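Local atomic coordinates of putative glycoside hydrolase (Parabacteroides distasonis ATCC 8503, PDB entry 3GYC), a protein that probably hydrolyses glycosidic bonds in carbohydrates, as a cellulase-like member of the TIM-barrel glycoside hydrolases whose substrate is not established. Residues A[207-213]-A[228-234]; A[180-184]-A[214-220]; A[18-22]-A[302-306]; A[150-154]-A[389-393]; A[128-134]-A[191-195]. Residues are numbered along the deposited sequence.

Overall arrangement
The five contacts sample a TIM barrel from its core to its helical shell. Contact 1 joins strands 208-209 and 231-232, the two outermost in the sheet order, and so closes the barrel; the other contacts gather around it. Contact 3, about 12 Å away between centres, links the first strand, 17-23, to strand 301-303, the neighbour of 231-232. Contact 2, about 11 Å from contact 1, lies beyond the C-terminal ends of the strands, whereas contact 4, about 15 Å away, brings the chain terminus to the N-terminal side. Contact 5, about 16 Å away, packs outer helices 130-146 and 186-200. Along the chain contact 5 closes before contact 1 opens, and contact 3 encloses contacts 1, 2 and 5.

Contact 1. Residues A[207-213]-A[228-234]; sequences PFLYSFD and LDLYEHH
Four hydrogen bonds tie 207-213 to 228-234, segments carrying the neighbouring parallel strands 208-209 and 231-232 of a TIM barrel; their end-to-end directions differ by 39°. Phe208 N donates to Asp229 OD2 (2.8 Å) and Asp229 N to Phe208 O (3.0 Å); Asp229 also forms salt bridges with Lys388 and Arg200. At the far end Phe212 N donates to Glu232 O (3.2 Å) and His234 N to Phe212 O (3.0 Å), a single bridge between Phe212 and His233, CA atoms 5.2 Å apart. Asp229 (phi/psi -83/-21) breaks the extended run; the Ser211 and Glu232 CA atoms are 4.9 Å apart, and water 1 joins Tyr210 O (3.0 Å) to Glu232 N (2.9 Å). His234 NE2 donates to Glu232 OE1 (2.8 Å) at the C-terminal strand ends, where TIM-barrel enzymes place their active sites; Glu232 OE2 is hydrogen-bonded to Thr304 OG1. Leu209, chi1 p, sets CD2 3.9 Å from Leu230 CG, Phe212 CE2 lies 3.9 Å from Leu228 CD1, and Pro207 CB touches Leu230 CD2 at 3.4 Å.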
# COMPACT_ATOMS: atom_id res chain seq x y z
N PRO A 207 -1.27 15.88 0.63
CA PRO A 207 -1.08 15.03 1.81
C PRO A 207 0.15 14.15 1.62
O PRO A 207 0.22 13.38 0.65
CB PRO A 207 -2.35 14.19 1.89
CG PRO A 207 -3.31 14.81 0.97
CD PRO A 207 -2.56 15.64 -0.03
N PHE A 208 1.10 14.28 2.52
CA PHE A 208 2.34 13.49 2.50
C PHE A 208 2.46 12.62 3.72
O PHE A 208 2.06 12.99 4.82
CB PHE A 208 3.56 14.40 2.46
CG PHE A 208 3.73 15.15 1.16
CD1 PHE A 208 4.14 14.48 0.01
CD2 PHE A 208 3.54 16.51 1.10
CE1 PHE A 208 4.32 15.15 -1.20
CE2 PHE A 208 3.70 17.18 -0.10
CZ PHE A 208 4.08 16.48 -1.26
N LEU A 209 3.08 11.46 3.53
CA LEU A 209 3.32 10.51 4.61
C LEU A 209 4.41 9.52 4.22
O LEU A 209 4.95 9.61 3.14
CB LEU A 209 2.04 9.69 4.87
CG LEU A 209 1.70 8.65 3.79
CD1 LEU A 209 0.98 7.47 4.42
CD2 LEU A 209 0.95 9.29 2.62
N TYR A 210 4.71 8.61 5.15
CA TYR A 210 5.49 7.40 4.90
C TYR A 210 4.61 6.29 5.46
O TYR A 210 3.98 6.48 6.52
CB TYR A 210 6.82 7.38 5.60
CG TYR A 210 7.95 8.20 5.02
CD1 TYR A 210 7.94 9.58 5.07
CD2 TYR A 210 9.10 7.58 4.54
CE1 TYR A 210 9.03 10.34 4.60
CE2 TYR A 210 10.18 8.32 4.07
CZ TYR A 210 10.15 9.69 4.11
OH TYR A 210 11.21 10.41 3.64
N SER A 211 4.52 5.14 4.77
CA SER A 211 3.66 4.05 5.22
C SER A 211 4.44 3.04 6.06
O SER A 211 5.61 2.78 5.82
CB SER A 211 2.97 3.34 4.05
OG SER A 211 3.88 2.75 3.14
N PHE A 212 3.74 2.48 7.05
CA PHE A 212 4.31 1.59 8.02
C PHE A 212 3.57 0.24 8.18
O PHE A 212 2.37 0.13 7.91
CB PHE A 212 4.31 2.27 9.38
CG PHE A 212 4.90 3.67 9.39
CD1 PHE A 212 6.07 3.97 8.72
CD2 PHE A 212 4.32 4.65 10.19
CE1 PHE A 212 6.60 5.23 8.76
CE2 PHE A 212 4.86 5.91 10.26
CZ PHE A 212 6.01 6.20 9.54
N ASP A 213 4.32 -0.79 8.61
CA ASP A 213 3.74 -2.09 8.94
C ASP A 213 4.06 -2.53 10.39
O ASP A 213 3.59 -3.59 10.82
CB ASP A 213 4.21 -3.18 7.97
CG ASP A 213 5.75 -3.38 7.99
OD1 ASP A 213 6.48 -2.56 8.59
OD2 ASP A 213 6.22 -4.38 7.40
N LEU A 228 3.17 13.89 9.65
CA LEU A 228 2.47 12.99 8.73
C LEU A 228 1.05 13.52 8.57
O LEU A 228 0.40 13.84 9.56
CB LEU A 228 2.43 11.58 9.30
CG LEU A 228 3.79 10.92 9.53
CD1 LEU A 228 3.64 9.60 10.28
CD2 LEU A 228 4.53 10.74 8.23
N ASP A 229 0.58 13.62 7.34
CA ASP A 229 -0.78 14.15 7.06
C ASP A 229 -1.87 13.07 7.20
O ASP A 229 -3.06 13.38 7.30
CB ASP A 229 -0.83 14.75 5.64
CG ASP A 229 -0.01 16.04 5.50
OD1 ASP A 229 0.10 16.80 6.52
OD2 ASP A 229 0.52 16.35 4.37
N LEU A 230 -1.44 11.81 7.10
CA LEU A 230 -2.29 10.64 7.23
C LEU A 230 -1.44 9.43 7.60
O LEU A 230 -0.21 9.48 7.52
CB LEU A 230 -3.03 10.33 5.93
CG LEU A 230 -2.23 10.08 4.67
CD1 LEU A 230 -2.77 8.91 3.82
CD2 LEU A 230 -2.10 11.35 3.81
N TYR A 231 -2.06 8.34 8.00
CA TYR A 231 -1.32 7.14 8.29
C TYR A 231 -1.82 6.08 7.30
O TYR A 231 -3.04 5.92 7.10
CB TYR A 231 -1.50 6.61 9.74
CG TYR A 231 -1.34 7.57 10.88
CD1 TYR A 231 -0.51 8.69 10.80
CD2 TYR A 231 -1.98 7.32 12.10
CE1 TYR A 231 -0.39 9.56 11.88
CE2 TYR A 231 -1.84 8.17 13.18
CZ TYR A 231 -1.03 9.27 13.07
OH TYR A 231 -0.92 10.10 14.13
N GLU A 232 -0.88 5.40 6.65
CA GLU A 232 -1.19 4.29 5.75
C GLU A 232 -0.59 3.10 6.49
O GLU A 232 0.60 2.94 6.48
CB GLU A 232 -0.60 4.50 4.35
CG GLU A 232 -1.36 3.75 3.20
CD GLU A 232 -0.86 2.35 2.87
OE1 GLU A 232 0.32 2.21 2.48
OE2 GLU A 232 -1.65 1.38 2.92
N HIS A 233 -1.42 2.30 7.17
CA HIS A 233 -0.92 1.25 8.01
C HIS A 233 -1.35 -0.11 7.49
O HIS A 233 -2.51 -0.31 7.14
CB HIS A 233 -1.34 1.43 9.47
CG HIS A 233 -0.33 0.85 10.42
ND1 HIS A 233 0.73 1.59 10.89
CD2 HIS A 233 -0.16 -0.41 10.86
CE1 HIS A 233 1.49 0.81 11.64
NE2 HIS A 233 0.98 -0.41 11.63
N HIS A 234 -0.40 -1.03 7.40
CA HIS A 234 -0.66 -2.35 6.86
C HIS A 234 -1.00 -3.29 8.01
O HIS A 234 -0.26 -3.35 8.98
CB HIS A 234 0.53 -2.84 6.03
CG HIS A 234 0.91 -1.89 4.92
ND1 HIS A 234 2.08 -2.03 4.20
CD2 HIS A 234 0.29 -0.78 4.43
CE1 HIS A 234 2.13 -1.08 3.27
NE2 HIS A 234 1.08 -0.29 3.41
O HOH W 1 1.57 5.72 8.21
O HOH W 2 0.97 -3.63 11.32

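Contact 2. Residues A[180-184]-A[214-220]; sequences WGNWY and HGDVKKY
Two loops meet without a direct hydrogen bond, joined by aromatic and cation-pi contacts. Gly181, at positive phi (73°), brings its O within 3.2 Å of His214 CD2 (CA atoms 5.2 Å apart). Asn182 centres an inverse gamma turn. Trp183, chi1 p, sets CZ2 3.7 Å from Lys219 CB and CH2 4.0 Å from Tyr220 CD1, over the Tyr220 ring face; water 3 accepts from its NE1 (3.3 Å) and donates to His214 O (2.7 Å). Tyr184, also p, directs its edge at the face of His214 (chi1 t), a T-shaped pair with centroids 5.1 Å apart and planes at 77°. Over the Tyr184 face lies Lys219, its NZ 4.5 Å from the ring centroid (cation-pi) and CE 3.8 Å (CH-pi); NZ also forms a salt bridge with Glu222. A type I turn, Asp216 to Lys219, leads into helix 219-222. The contact lies beyond the C-terminal ends of the strands: Trp183 rests on helix 186-200 and stacks on Phe212, while Val217 and Tyr220 pack against helix 276-297.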
# COMPACT_ATOMS: atom_id res chain seq x y z
N TRP A 180 14.53 -3.15 10.66
CA TRP A 180 13.25 -3.32 9.96
C TRP A 180 12.05 -2.84 10.79
O TRP A 180 11.90 -3.18 11.96
CB TRP A 180 13.02 -4.79 9.50
CG TRP A 180 11.79 -4.92 8.57
CD1 TRP A 180 10.47 -4.87 8.94
CD2 TRP A 180 11.79 -5.10 7.14
NE1 TRP A 180 9.65 -4.99 7.83
CE2 TRP A 180 10.44 -5.14 6.71
CE3 TRP A 180 12.80 -5.23 6.17
CZ2 TRP A 180 10.07 -5.29 5.37
CZ3 TRP A 180 12.44 -5.39 4.84
CH2 TRP A 180 11.09 -5.42 4.45
N GLY A 181 11.21 -2.02 10.16
CA GLY A 181 9.98 -1.55 10.78
C GLY A 181 10.02 -0.53 11.91
O GLY A 181 8.95 -0.05 12.29
N ASN A 182 11.20 -0.18 12.42
CA ASN A 182 11.28 0.80 13.54
C ASN A 182 11.27 2.26 13.12
O ASN A 182 12.19 3.04 13.40
CB ASN A 182 12.47 0.50 14.41
CG ASN A 182 12.43 -0.88 14.95
OD1 ASN A 182 11.37 -1.51 14.95
ND2 ASN A 182 13.56 -1.38 15.39
N TRP A 183 10.16 2.65 12.50
CA TRP A 183 9.98 3.99 11.97
C TRP A 183 10.05 5.07 13.03
O TRP A 183 10.40 6.20 12.73
CB TRP A 183 8.65 4.09 11.24
CG TRP A 183 7.43 3.93 12.11
CD1 TRP A 183 6.71 2.79 12.31
CD2 TRP A 183 6.79 4.95 12.91
NE1 TRP A 183 5.66 3.04 13.16
CE2 TRP A 183 5.70 4.35 13.55
CE3 TRP A 183 7.04 6.30 13.12
CZ2 TRP A 183 4.84 5.06 14.37
CZ3 TRP A 183 6.19 7.00 13.94
CH2 TRP A 183 5.11 6.38 14.57
N TYR A 184 9.74 4.69 14.26
CA TYR A 184 9.68 5.64 15.39
C TYR A 184 11.02 6.00 16.01
O TYR A 184 11.05 6.89 16.87
CB TYR A 184 8.76 5.10 16.48
CG TYR A 184 9.13 3.70 16.95
CD1 TYR A 184 10.07 3.49 17.96
CD2 TYR A 184 8.53 2.59 16.37
CE1 TYR A 184 10.39 2.20 18.36
CE2 TYR A 184 8.83 1.33 16.76
CZ TYR A 184 9.75 1.13 17.74
OH TYR A 184 10.00 -0.16 18.08
N HIS A 214 4.82 -1.73 11.14
CA HIS A 214 5.14 -2.06 12.53
C HIS A 214 3.84 -2.25 13.32
O HIS A 214 2.94 -1.39 13.30
CB HIS A 214 5.98 -0.96 13.15
CG HIS A 214 6.67 -1.40 14.39
ND1 HIS A 214 6.11 -1.26 15.64
CD2 HIS A 214 7.86 -2.00 14.58
CE1 HIS A 214 6.94 -1.76 16.55
NE2 HIS A 214 8.01 -2.21 15.92
N GLY A 215 3.74 -3.37 14.04
CA GLY A 215 2.51 -3.78 14.72
C GLY A 215 2.06 -3.00 15.95
O GLY A 215 0.88 -3.05 16.34
N ASP A 216 3.00 -2.29 16.55
CA ASP A 216 2.73 -1.52 17.75
C ASP A 216 2.23 -0.14 17.37
O ASP A 216 2.97 0.83 17.36
CB ASP A 216 4.00 -1.42 18.58
CG ASP A 216 3.78 -0.73 19.90
OD1 ASP A 216 2.64 -0.21 20.20
OD2 ASP A 216 4.78 -0.70 20.60
N VAL A 217 0.94 -0.07 17.08
CA VAL A 217 0.34 1.18 16.61
C VAL A 217 0.30 2.29 17.65
O VAL A 217 0.12 3.46 17.30
CB VAL A 217 -1.02 0.90 15.99
CG1 VAL A 217 -0.83 0.01 14.77
CG2 VAL A 217 -1.96 0.26 17.02
N LYS A 218 0.51 1.95 18.93
CA LYS A 218 0.58 2.97 19.96
C LYS A 218 1.79 3.90 19.80
O LYS A 218 1.79 4.95 20.41
CB LYS A 218 0.62 2.34 21.37
CG LYS A 218 -0.60 1.52 21.72
N LYS A 219 2.79 3.55 18.99
CA LYS A 219 3.96 4.45 18.81
C LYS A 219 3.54 5.76 18.18
O LYS A 219 4.21 6.78 18.37
CB LYS A 219 5.04 3.90 17.90
CG LYS A 219 5.41 2.50 18.10
CD LYS A 219 5.65 2.14 19.49
CE LYS A 219 6.82 2.86 20.11
NZ LYS A 219 7.22 2.07 21.29
N TYR A 220 2.51 5.73 17.36
CA TYR A 220 2.02 6.97 16.79
C TYR A 220 1.74 7.97 17.93
O TYR A 220 1.98 9.14 17.77
CB TYR A 220 0.77 6.75 15.95
CG TYR A 220 0.95 6.09 14.60
CD1 TYR A 220 1.30 6.84 13.47
CD2 TYR A 220 0.63 4.76 14.41
CE1 TYR A 220 1.40 6.27 12.24
CE2 TYR A 220 0.73 4.17 13.16
CZ TYR A 220 1.11 4.93 12.07
OH TYR A 220 1.18 4.37 10.80
O HOH W 3 3.49 1.02 14.50

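Contact 3. Residues A[18-22]-A[302-306]; sequences AITMW and VTTEC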
# COMPACT_ATOMS: atom_id res chain seq x y z
N ALA A 18 -12.81 3.49 -1.88
CA ALA A 18 -12.49 2.06 -1.85
C ALA A 18 -11.26 1.94 -2.76
O ALA A 18 -11.30 2.18 -3.98
CB ALA A 18 -13.64 1.19 -2.34
N ILE A 19 -10.16 1.58 -2.12
CA ILE A 19 -8.81 1.56 -2.73
C ILE A 19 -8.25 0.16 -2.92
O ILE A 19 -8.62 -0.77 -2.20
CB ILE A 19 -7.83 2.50 -1.90
CG1 ILE A 19 -6.52 2.78 -2.62
CG2 ILE A 19 -7.52 1.95 -0.48
CD1 ILE A 19 -5.71 3.99 -1.98
N THR A 20 -7.41 -0.01 -3.93
CA THR A 20 -6.66 -1.22 -4.12
C THR A 20 -5.17 -0.91 -4.45
O THR A 20 -4.89 0.06 -5.12
CB THR A 20 -7.22 -2.09 -5.24
OG1 THR A 20 -6.44 -3.26 -5.29
CG2 THR A 20 -7.11 -1.42 -6.64
N MSE A 21 -4.26 -1.71 -3.90
CA MSE A 21 -2.84 -1.65 -4.19
C MSE A 21 -2.53 -2.40 -5.49
O MSE A 21 -2.75 -3.63 -5.57
CB MSE A 21 -2.04 -2.31 -3.09
CG MSE A 21 -0.56 -2.33 -3.39
SE MSE A 21 0.33 -3.57 -2.27
CE MSE A 21 -0.27 -5.22 -3.14
N TRP A 22 -2.14 -1.65 -6.53
CA TRP A 22 -1.62 -2.23 -7.78
C TRP A 22 -0.09 -2.11 -7.87
O TRP A 22 0.52 -2.49 -8.89
CB TRP A 22 -2.34 -1.67 -8.99
CG TRP A 22 -3.70 -2.33 -9.25
CD1 TRP A 22 -4.36 -3.20 -8.44
CD2 TRP A 22 -4.61 -2.07 -10.36
NE1 TRP A 22 -5.58 -3.57 -9.00
CE2 TRP A 22 -5.74 -2.91 -10.18
CE3 TRP A 22 -4.52 -1.32 -11.52
CZ2 TRP A 22 -6.79 -2.93 -11.08
CZ3 TRP A 22 -5.54 -1.36 -12.39
CH2 TRP A 22 -6.67 -2.15 -12.17
N VAL A 302 -5.52 5.21 6.05
CA VAL A 302 -5.67 4.46 4.81
C VAL A 302 -5.00 3.10 5.05
O VAL A 302 -3.97 3.03 5.69
CB VAL A 302 -5.01 5.16 3.55
CG1 VAL A 302 -5.07 4.22 2.32
CG2 VAL A 302 -5.68 6.51 3.22
N THR A 303 -5.59 2.02 4.55
CA THR A 303 -4.97 0.70 4.61
C THR A 303 -5.11 0.09 3.23
O THR A 303 -6.23 -0.01 2.71
CB THR A 303 -5.57 -0.22 5.74
OG1 THR A 303 -5.21 0.27 7.04
CG2 THR A 303 -5.04 -1.69 5.61
N THR A 304 -3.98 -0.28 2.59
CA THR A 304 -4.00 -0.90 1.26
C THR A 304 -3.42 -2.32 1.29
O THR A 304 -3.49 -3.03 0.29
CB THR A 304 -3.20 -0.06 0.22
OG1 THR A 304 -1.82 -0.02 0.58
CG2 THR A 304 -3.79 1.38 0.11
N GLU A 305 -2.88 -2.74 2.44
CA GLU A 305 -2.31 -4.07 2.59
C GLU A 305 -2.93 -4.68 3.85
O GLU A 305 -2.71 -4.23 4.95
CB GLU A 305 -0.79 -3.98 2.65
CG GLU A 305 -0.15 -3.28 1.40
CD GLU A 305 1.33 -3.68 1.21
OE1 GLU A 305 1.63 -4.88 1.35
OE2 GLU A 305 2.19 -2.83 0.87
N CYS A 306 -3.74 -5.72 3.63
CA CYS A 306 -4.64 -6.24 4.61
C CYS A 306 -5.39 -7.40 3.95
O CYS A 306 -5.17 -7.65 2.75
CB CYS A 306 -5.63 -5.12 4.92
SG CYS A 306 -6.30 -4.43 3.33
O HOH W 4 -5.08 -3.33 -1.83
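Both segments are extended at the outset, but 302-306 leaves its strand after Thr303 while 18-22 stays in strand 17-23 throughout. No hydrogen bond joins them directly, because strand 340-343 lies between strands 17-23 and 301-303 in the sheet; the nearest CA atoms, of Met21 and Thr304, are 5.6 Å apart. A single water mediates between the backbones, accepting from Met21 N (2.8 Å) and donating to Thr304 O (2.7 Å). Ile19 and Met21, two residues apart, both point toward 302-306, as barrel-interior residues do. Ile19 CG2 reaches Thr304 CG2 at 3.8 Å, and its CD1 lies 4.4 Å from Val302 CG1. Met21, a selenomethionine, places CB 3.7 Å from Thr304 O and SE 3.6 Å from Glu305 CD. The carboxylate of Glu305 forms a salt bridge with Arg55, and Thr304 OG1 is hydrogen-bonded to Glu232, so polar groups follow directly on the apolar contact of Ile19 with Val302. This is a contact inside the barrel between next-but-one strands. Strand 53-57 flanks 18-22, with Met21 touching Arg55; Thr20 points away, it and Trp22 touch helix 39-48, and Ala18 meets helix 360-371.

Contact 4. Residues A[150-154]-A[389-393]; sequences LDTIL and LLKRL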
# COMPACT_ATOMS: atom_id res chain seq x y z
N LEU A 150 -2.17 16.39 -11.68
CA LEU A 150 -1.88 16.37 -10.24
C LEU A 150 -3.14 16.18 -9.40
O LEU A 150 -3.09 15.58 -8.34
CB LEU A 150 -1.12 17.62 -9.83
CG LEU A 150 -0.20 17.52 -8.62
CD1 LEU A 150 0.64 16.26 -8.69
CD2 LEU A 150 0.67 18.82 -8.53
N ASP A 151 -4.28 16.69 -9.87
CA ASP A 151 -5.55 16.53 -9.13
C ASP A 151 -6.04 15.08 -9.05
O ASP A 151 -6.91 14.77 -8.25
CB ASP A 151 -6.63 17.41 -9.72
CG ASP A 151 -6.29 18.88 -9.58
OD1 ASP A 151 -5.76 19.25 -8.50
OD2 ASP A 151 -6.51 19.65 -10.56
N THR A 152 -5.45 14.19 -9.85
CA THR A 152 -5.76 12.75 -9.78
C THR A 152 -5.02 12.07 -8.62
O THR A 152 -5.40 11.00 -8.21
CB THR A 152 -5.42 12.09 -11.12
OG1 THR A 152 -6.36 12.53 -12.10
CG2 THR A 152 -5.42 10.58 -11.02
N ILE A 153 -3.96 12.71 -8.10
CA ILE A 153 -3.18 12.16 -7.05
C ILE A 153 -3.85 12.47 -5.71
O ILE A 153 -4.18 13.62 -5.41
CB ILE A 153 -1.72 12.70 -7.08
CG1 ILE A 153 -1.06 12.37 -8.43
CG2 ILE A 153 -0.95 12.17 -5.87
CD1 ILE A 153 -1.15 10.91 -8.91
N LEU A 154 -4.02 11.42 -4.93
CA LEU A 154 -4.72 11.48 -3.65
C LEU A 154 -3.77 11.81 -2.50
O LEU A 154 -4.07 12.61 -1.63
CB LEU A 154 -5.36 10.11 -3.44
CG LEU A 154 -6.32 9.91 -2.32
CD1 LEU A 154 -7.53 10.85 -2.52
CD2 LEU A 154 -6.68 8.38 -2.33
N LEU A 389 -6.40 15.91 2.76
CA LEU A 389 -6.81 14.66 2.11
C LEU A 389 -8.30 14.65 1.79
O LEU A 389 -8.70 14.26 0.70
CB LEU A 389 -6.47 13.47 2.96
CG LEU A 389 -6.82 12.10 2.42
CD1 LEU A 389 -6.31 11.90 0.97
CD2 LEU A 389 -6.26 11.04 3.34
N LEU A 390 -9.14 15.11 2.73
CA LEU A 390 -10.60 15.09 2.51
C LEU A 390 -11.05 15.86 1.30
O LEU A 390 -11.99 15.43 0.60
CB LEU A 390 -11.37 15.55 3.76
CG LEU A 390 -11.69 14.50 4.84
CD1 LEU A 390 -10.57 13.54 5.18
CD2 LEU A 390 -12.23 15.21 6.10
N LYS A 391 -10.41 16.99 1.01
CA LYS A 391 -10.77 17.75 -0.17
C LYS A 391 -10.47 17.02 -1.47
O LYS A 391 -10.97 17.43 -2.51
CB LYS A 391 -9.98 19.06 -0.25
CG LYS A 391 -10.40 20.12 0.71
CD LYS A 391 -9.54 21.42 0.55
CE LYS A 391 -8.01 21.13 0.50
NZ LYS A 391 -7.19 22.34 1.00
N ARG A 392 -9.60 16.01 -1.44
CA ARG A 392 -9.21 15.25 -2.63
C ARG A 392 -10.07 13.95 -2.84
O ARG A 392 -10.00 13.29 -3.90
CB ARG A 392 -7.72 14.91 -2.53
CG ARG A 392 -6.84 16.12 -2.21
CD ARG A 392 -5.35 15.74 -2.17
NE ARG A 392 -4.84 15.60 -3.52
CZ ARG A 392 -4.45 16.63 -4.28
NH1 ARG A 392 -4.52 17.87 -3.84
NH2 ARG A 392 -4.03 16.43 -5.51
N LEU A 393 -10.82 13.56 -1.83
CA LEU A 393 -11.65 12.37 -1.93
C LEU A 393 -12.81 12.61 -2.91
O LEU A 393 -13.40 11.65 -3.41
CB LEU A 393 -12.19 11.95 -0.56
CG LEU A 393 -11.18 11.51 0.47
CD1 LEU A 393 -11.86 11.45 1.82
CD2 LEU A 393 -10.54 10.18 0.10
OXT LEU A 393 -13.20 13.75 -3.25
O HOH W 5 -3.58 18.97 -7.07
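Arg392 dominates this junction between the start of barrel strand 153-157 and the C-terminal end of the chain. Its side chain leaves CB with chi1 m, runs on with chi2 t and then bends at chi3 (77°), which brings both NE and NH2 within 2.8 Å of Ile153 O, two hydrogen bonds that fork onto one carbonyl. NH2 also donates to water 5 (3.0 Å), which donates to Asp151 OD1 (2.6 Å). Asp151 OD1 stays 4.5 Å from Arg392 NH2, out of the guanidinium plane, so the charges attract without a salt bridge. Leu154, chi1 t and chi2 p like Leu389, starts away from 389-393 but swings CD1 back to 3.8 Å from Leu389 CD1 and 4.0 Å from Leu393 CD2. With Arg392 O bound by Lys109 and Leu393 O by Arg17, the terminus is held at the N-terminal side of the barrel. The chemistry implies a polar clamp on the carbonyl at the start of the strand, beside a leucine cluster, with a water bridging Arg392 NH2 and Asp151 OD1.

Contact 5. Residues A[128-134]-A[191-195]; sequences DTPEKLA and WMKTS
This is a helix-helix contact in the outer shell of the TIM barrel, joining the first turn of helix 130-146 to the middle of helix 186-200. The short axes of 130-134 and 191-195 approach to 8.6 Å and cross at -46°, and the closest CA atoms, of Pro130 and Ser195, are just 4.7 Å apart. Thr129 is the N-cap of the first helix: its OG1 accepts from Lys132 N at 3.0 Å. Lys132 NZ reaches back to Asp128 OD1 (2.6 Å) in a salt bridge within the segment. Trp191, chi1 t and chi2 -69°, lays its indole against the helix start. Pro130 CD sits over the six-membered ring, 3.8 Å from its centroid in a CH-pi contact, while Thr129 C lies 3.4 Å from Trp191 CH2; at the ring edge are Asp128 O, 3.6 Å from CZ3, and Leu133 CD2, 3.6 Å from NE1. Farther along, Pro130 CG touches Thr194 CG2 (3.7 Å), Pro130 O lies 3.6 Å from Ser195 CB, and Ala134 CB is 3.7 Å from Ser195 O. Ser195 OG, chi1 p, donates to Met192 O (2.8 Å) and also pairs with Tyr210 OH. No hydrogen bond links the two segments, so the interface depends on shape and apolar contact, while the bonds of Lys132 to Thr129 and Asp128 and of Ser195 to Met192 stay within one segment and that to Tyr210 runs to the barrel.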
# COMPACT_ATOMS: atom_id res chain seq x y z
N ASP A 128 20.62 9.02 -0.63
CA ASP A 128 21.10 8.76 0.72
C ASP A 128 20.91 9.87 1.74
O ASP A 128 21.44 9.79 2.83
CB ASP A 128 22.56 8.28 0.67
CG ASP A 128 23.49 9.25 -0.05
OD1 ASP A 128 23.11 10.42 -0.31
OD2 ASP A 128 24.63 8.83 -0.36
N THR A 129 20.14 10.90 1.39
CA THR A 129 19.80 11.97 2.35
C THR A 129 18.30 12.26 2.15
O THR A 129 17.78 12.01 1.05
CB THR A 129 20.60 13.27 2.14
OG1 THR A 129 20.15 13.92 0.95
CG2 THR A 129 22.10 13.00 2.09
N PRO A 130 17.61 12.77 3.18
CA PRO A 130 16.19 13.10 2.99
C PRO A 130 15.99 14.19 1.92
O PRO A 130 14.95 14.20 1.23
CB PRO A 130 15.74 13.57 4.38
CG PRO A 130 16.99 13.96 5.11
CD PRO A 130 18.07 13.06 4.56
N GLU A 131 16.98 15.06 1.76
CA GLU A 131 16.91 16.11 0.75
C GLU A 131 16.97 15.54 -0.65
O GLU A 131 16.24 15.96 -1.56
CB GLU A 131 18.00 17.18 0.95
CG GLU A 131 17.88 17.95 2.27
CD GLU A 131 18.68 17.34 3.44
OE1 GLU A 131 19.11 16.17 3.35
OE2 GLU A 131 18.93 18.07 4.43
N LYS A 132 17.81 14.54 -0.83
CA LYS A 132 17.92 13.88 -2.12
C LYS A 132 16.64 13.14 -2.47
O LYS A 132 16.18 13.18 -3.62
CB LYS A 132 19.10 12.91 -2.11
CG LYS A 132 20.44 13.63 -2.07
CD LYS A 132 21.57 12.66 -1.98
CE LYS A 132 22.89 13.35 -1.81
NZ LYS A 132 24.02 12.36 -1.83
N LEU A 133 16.06 12.49 -1.46
CA LEU A 133 14.84 11.73 -1.66
C LEU A 133 13.71 12.68 -2.05
O LEU A 133 12.94 12.38 -2.96
CB LEU A 133 14.48 10.96 -0.39
CG LEU A 133 13.28 10.01 -0.47
CD1 LEU A 133 13.53 8.98 -1.56
CD2 LEU A 133 12.97 9.31 0.85
N ALA A 134 13.64 13.84 -1.40
CA ALA A 134 12.61 14.80 -1.68
C ALA A 134 12.81 15.39 -3.07
O ALA A 134 11.85 15.53 -3.83
CB ALA A 134 12.58 15.91 -0.64
N TRP A 191 14.74 12.02 9.50
CA TRP A 191 14.77 11.89 8.06
C TRP A 191 13.41 12.24 7.46
O TRP A 191 13.31 13.04 6.53
CB TRP A 191 15.11 10.44 7.70
CG TRP A 191 15.04 10.13 6.25
CD1 TRP A 191 13.93 10.07 5.49
CD2 TRP A 191 16.13 9.78 5.40
NE1 TRP A 191 14.25 9.75 4.21
CE2 TRP A 191 15.61 9.56 4.13
CE3 TRP A 191 17.51 9.64 5.60
CZ2 TRP A 191 16.40 9.17 3.04
CZ3 TRP A 191 18.31 9.27 4.52
CH2 TRP A 191 17.75 9.05 3.25
N MSE A 192 12.37 11.58 7.96
CA MSE A 192 11.03 11.81 7.46
C MSE A 192 10.67 13.28 7.57
O MSE A 192 10.25 13.88 6.59
CB MSE A 192 10.00 10.96 8.21
CG MSE A 192 10.12 9.47 7.93
SE MSE A 192 8.61 8.48 8.61
CE MSE A 192 8.95 8.61 10.51
N LYS A 193 10.93 13.88 8.73
CA LYS A 193 10.56 15.27 8.95
C LYS A 193 11.25 16.19 7.93
O LYS A 193 10.58 16.98 7.28
CB LYS A 193 10.87 15.69 10.40
CG LYS A 193 10.21 17.01 10.80
N THR A 194 12.57 16.04 7.76
CA THR A 194 13.31 16.85 6.78
C THR A 194 12.81 16.69 5.34
O THR A 194 12.74 17.68 4.59
CB THR A 194 14.82 16.53 6.79
OG1 THR A 194 15.36 16.89 8.07
CG2 THR A 194 15.56 17.30 5.69
N SER A 195 12.47 15.45 4.95
CA SER A 195 12.01 15.21 3.57
C SER A 195 10.67 15.86 3.32
O SER A 195 10.50 16.52 2.30
CB SER A 195 11.95 13.72 3.22
OG SER A 195 11.15 13.00 4.14